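Local structure of trehalose-6-phosphate phosphatase-related protein (Thermoplasma acidophilum, 1U02) at residues D191-K197 / K206-A210. The protein removes the phosphate group from trehalose 6-phosphate in a magnesium-dependent reaction, releasing free trehalose as the last step of its biosynthesis. Residues are numbered along the deposited sequence.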
ATOM      1  N   ASP A 191      16.031  -8.304   4.635  1.00 30.45           N
ATOM      2  CA  ASP A 191      17.254  -7.537   4.858  1.00 31.62           C
ATOM      3  C   ASP A 191      18.408  -7.812   3.895  1.00 30.98           C
ATOM      4  O   ASP A 191      19.368  -7.040   3.845  1.00 31.13           O
ATOM      5  CB  ASP A 191      17.731  -7.713   6.306  1.00 34.36           C
ATOM      6  CG  ASP A 191      18.211  -9.120   6.601  1.00 37.08           C
ATOM      7  OD1 ASP A 191      19.201  -9.557   5.981  1.00 40.94           O
ATOM      8  OD2 ASP A 191      17.601  -9.790   7.459  1.00 40.22           O
ATOM      9  N   ASP A 192      18.320  -8.894   3.127  1.00 29.94           N
ATOM     10  CA  ASP A 192      19.378  -9.214   2.179  1.00 30.33           C
ATOM     11  C   ASP A 192      19.148  -8.505   0.844  1.00 30.27           C
ATOM     12  O   ASP A 192      19.941  -8.639  -0.086  1.00 30.40           O
ATOM     13  CB  ASP A 192      19.462 -10.729   1.956  1.00 31.68           C
ATOM     14  CG  ASP A 192      18.203 -11.301   1.327  1.00 32.97           C
ATOM     15  OD1 ASP A 192      17.116 -11.170   1.929  1.00 32.59           O
ATOM     16  OD2 ASP A 192      18.304 -11.890   0.232  1.00 34.08           O
ATOM     17  N   ALA A 193      18.063  -7.745   0.753  1.00 28.12           N
ATOM     18  CA  ALA A 193      17.741  -7.029  -0.475  1.00 26.31           C
ATOM     19  C   ALA A 193      18.206  -5.579  -0.422  1.00 24.85           C
ATOM     20  O   ALA A 193      18.600  -5.080   0.634  1.00 24.30           O
ATOM     21  CB  ALA A 193      16.235  -7.086  -0.730  1.00 26.49           C
ATOM     22  N   LEU A 194      18.166  -4.906  -1.568  1.00 24.33           N
ATOM     23  CA  LEU A 194      18.559  -3.504  -1.641  1.00 23.50           C
ATOM     24  C   LEU A 194      17.353  -2.702  -1.159  1.00 23.37           C
ATOM     25  O   LEU A 194      16.466  -2.348  -1.942  1.00 23.03           O
ATOM     26  CB  LEU A 194      18.918  -3.119  -3.079  1.00 22.66           C
ATOM     27  CG  LEU A 194      19.756  -1.847  -3.277  1.00 25.40           C
ATOM     28  CD1 LEU A 194      20.151  -1.719  -4.742  1.00 24.76           C
ATOM     29  CD2 LEU A 194      18.979  -0.623  -2.825  1.00 26.72           C
ATOM     30  N   THR A 195      17.327  -2.437   0.142  1.00 22.53           N
ATOM     31  CA  THR A 195      16.237  -1.706   0.771  1.00 22.25           C
ATOM     32  C   THR A 195      16.405  -0.193   0.662  1.00 22.43           C
ATOM     33  O   THR A 195      17.477   0.346   0.936  1.00 22.52           O
ATOM     34  CB  THR A 195      16.122  -2.114   2.250  1.00 24.67           C
ATOM     35  OG1 THR A 195      17.420  -2.054   2.860  1.00 25.28           O
ATOM     36  CG2 THR A 195      15.587  -3.541   2.362  1.00 24.27           C
ATOM     37  N   ILE A 196      15.333   0.488   0.267  1.00 20.53           N
ATOM     38  CA  ILE A 196      15.360   1.937   0.098  1.00 18.85           C
ATOM     39  C   ILE A 196      14.258   2.616   0.910  1.00 19.14           C
ATOM     40  O   ILE A 196      13.070   2.372   0.689  1.00 16.56           O
ATOM     41  CB  ILE A 196      15.170   2.320  -1.389  1.00 17.47           C
ATOM     42  CG1 ILE A 196      16.242   1.648  -2.251  1.00 17.92           C
ATOM     43  CG2 ILE A 196      15.212   3.828  -1.546  1.00 17.91           C
ATOM     44  CD1 ILE A 196      16.035   1.859  -3.740  1.00 17.59           C
ATOM     45  N   LYS A 197      14.652   3.478   1.839  1.00 19.95           N
ATOM     46  CA  LYS A 197      13.683   4.189   2.666  1.00 21.06           C
ATOM     47  C   LYS A 197      13.404   5.560   2.067  1.00 21.19           C
ATOM     48  O   LYS A 197      14.324   6.263   1.653  1.00 20.95           O
ATOM     49  CB  LYS A 197      14.224   4.355   4.089  1.00 22.18           C
ATOM     50  CG  LYS A 197      13.371   5.219   5.021  1.00 24.63           C
ATOM     51  CD  LYS A 197      12.081   4.521   5.437  1.00 28.12           C
ATOM     52  CE  LYS A 197      11.391   5.257   6.582  1.00 29.85           C
ATOM     53  NZ  LYS A 197      11.114   6.675   6.248  1.00 33.46           N
ATOM     54  N   LYS A 206      19.164   0.028   3.389  1.00 25.83           N
ATOM     55  CA  LYS A 206      20.527   0.205   2.906  1.00 26.88           C
ATOM     56  C   LYS A 206      20.738   1.555   2.228  1.00 26.89           C
ATOM     57  O   LYS A 206      21.838   2.109   2.267  1.00 26.89           O
ATOM     58  CB  LYS A 206      20.894  -0.929   1.949  1.00 26.23           C
ATOM     59  CG  LYS A 206      20.906  -2.286   2.628  1.00 27.57           C
ATOM     60  CD  LYS A 206      21.279  -3.404   1.678  1.00 27.22           C
ATOM     61  CE  LYS A 206      21.224  -4.742   2.398  1.00 27.93           C
ATOM     62  NZ  LYS A 206      21.439  -5.872   1.462  1.00 30.81           N
ATOM     63  N   PHE A 207      19.679   2.087   1.619  1.00 26.41           N
ATOM     64  CA  PHE A 207      19.748   3.373   0.933  1.00 23.93           C
ATOM     65  C   PHE A 207      18.595   4.243   1.424  1.00 24.88           C
ATOM     66  O   PHE A 207      17.525   3.733   1.770  1.00 23.07           O
ATOM     67  CB  PHE A 207      19.636   3.167  -0.577  1.00 23.64           C
ATOM     68  CG  PHE A 207      20.064   4.356  -1.391  1.00 24.35           C
ATOM     69  CD1 PHE A 207      21.389   4.795  -1.365  1.00 24.52           C
ATOM     70  CD2 PHE A 207      19.153   5.017  -2.210  1.00 24.08           C
ATOM     71  CE1 PHE A 207      21.800   5.877  -2.150  1.00 25.08           C
ATOM     72  CE2 PHE A 207      19.551   6.100  -3.000  1.00 25.40           C
ATOM     73  CZ  PHE A 207      20.876   6.531  -2.971  1.00 25.24           C
ATOM     74  N   HIS A 208      18.804   5.553   1.450  1.00 23.02           N
ATOM     75  CA  HIS A 208      17.762   6.449   1.930  1.00 24.98           C
ATOM     76  C   HIS A 208      17.582   7.669   1.039  1.00 23.67           C
ATOM     77  O   HIS A 208      18.560   8.315   0.669  1.00 24.35           O
ATOM     78  CB  HIS A 208      18.099   6.897   3.357  1.00 27.38           C
ATOM     79  CG  HIS A 208      17.059   7.776   3.980  1.00 32.59           C
ATOM     80  ND1 HIS A 208      16.757   9.033   3.498  1.00 33.43           N
ATOM     81  CD2 HIS A 208      16.242   7.574   5.040  1.00 34.98           C
ATOM     82  CE1 HIS A 208      15.798   9.564   4.234  1.00 34.51           C
ATOM     83  NE2 HIS A 208      15.467   8.700   5.177  1.00 35.09           N
ATOM     84  N   VAL A 209      16.331   7.974   0.690  1.00 21.68           N
ATOM     85  CA  VAL A 209      16.016   9.144  -0.134  1.00 19.84           C
ATOM     86  C   VAL A 209      15.038  10.063   0.614  1.00 20.06           C
ATOM     87  O   VAL A 209      14.314   9.619   1.509  1.00 19.73           O
ATOM     88  CB  VAL A 209      15.423   8.741  -1.512  1.00 19.78           C
ATOM     89  CG1 VAL A 209      16.493   8.057  -2.343  1.00 17.90           C
ATOM     90  CG2 VAL A 209      14.211   7.827  -1.337  1.00 17.01           C
ATOM     91  N   ALA A 210      15.027  11.341   0.246  1.00 20.00           N
ATOM     92  CA  ALA A 210      14.187  12.338   0.913  1.00 20.81           C
ATOM     93  C   ALA A 210      12.678  12.260   0.699  1.00 21.18           C
ATOM     94  O   ALA A 210      11.910  12.356   1.657  1.00 19.87           O
ATOM     95  CB  ALA A 210      14.676  13.735   0.552  1.00 23.83           C
TER
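How a Rossmann-like HAD core finishes at its margin is well illustrated by the pairing of residues 191-197 with 206-210. Strand 207-209 is the outermost strand on this side of the central sheet and runs parallel to strand 194-198, which in turn bonds to strand 174-178.

Backbone hydrogen bonds set the register in the staggered pattern of parallel strands. F207 N donates to T195 O (2.9 Å), K197 N to F207 O (2.9 Å) and V209 N to K197 O (2.8 Å), so that I196 lies beside F207 and K197 beside H208. F207 O, which accepts from K197 N, also receives a CA-H...O contact from I196 CA (3.3 Å).

Just ahead of the edge strand, two hydrogen bonds pair a side chain with a backbone atom. T195 OG1 accepts from K206 N at 2.8 Å, while the extended K206 side chain runs back along the partner segment and its NZ makes a weak bond to A193 O (3.1 Å).

Apolar contacts gather on the face bearing I196 and F207, where I196 CG1 meets F207 CB at 4.1 Å; V209 CG2 lies equally far from I196 CG2. Helix 212-229 packs over these three side chains.

The other face carries K197 and H208. The K197 side chain ends near the magnesium site at the C-terminal ends of the strands, its NZ weakly bonded to the backbone oxygens of the magnesium ligand D179, of G199 and of E200. Back at the strand, K197 O sits over one face of the H208 imidazole, and K197 CG approaches H208 CD2 to 3.7 Å.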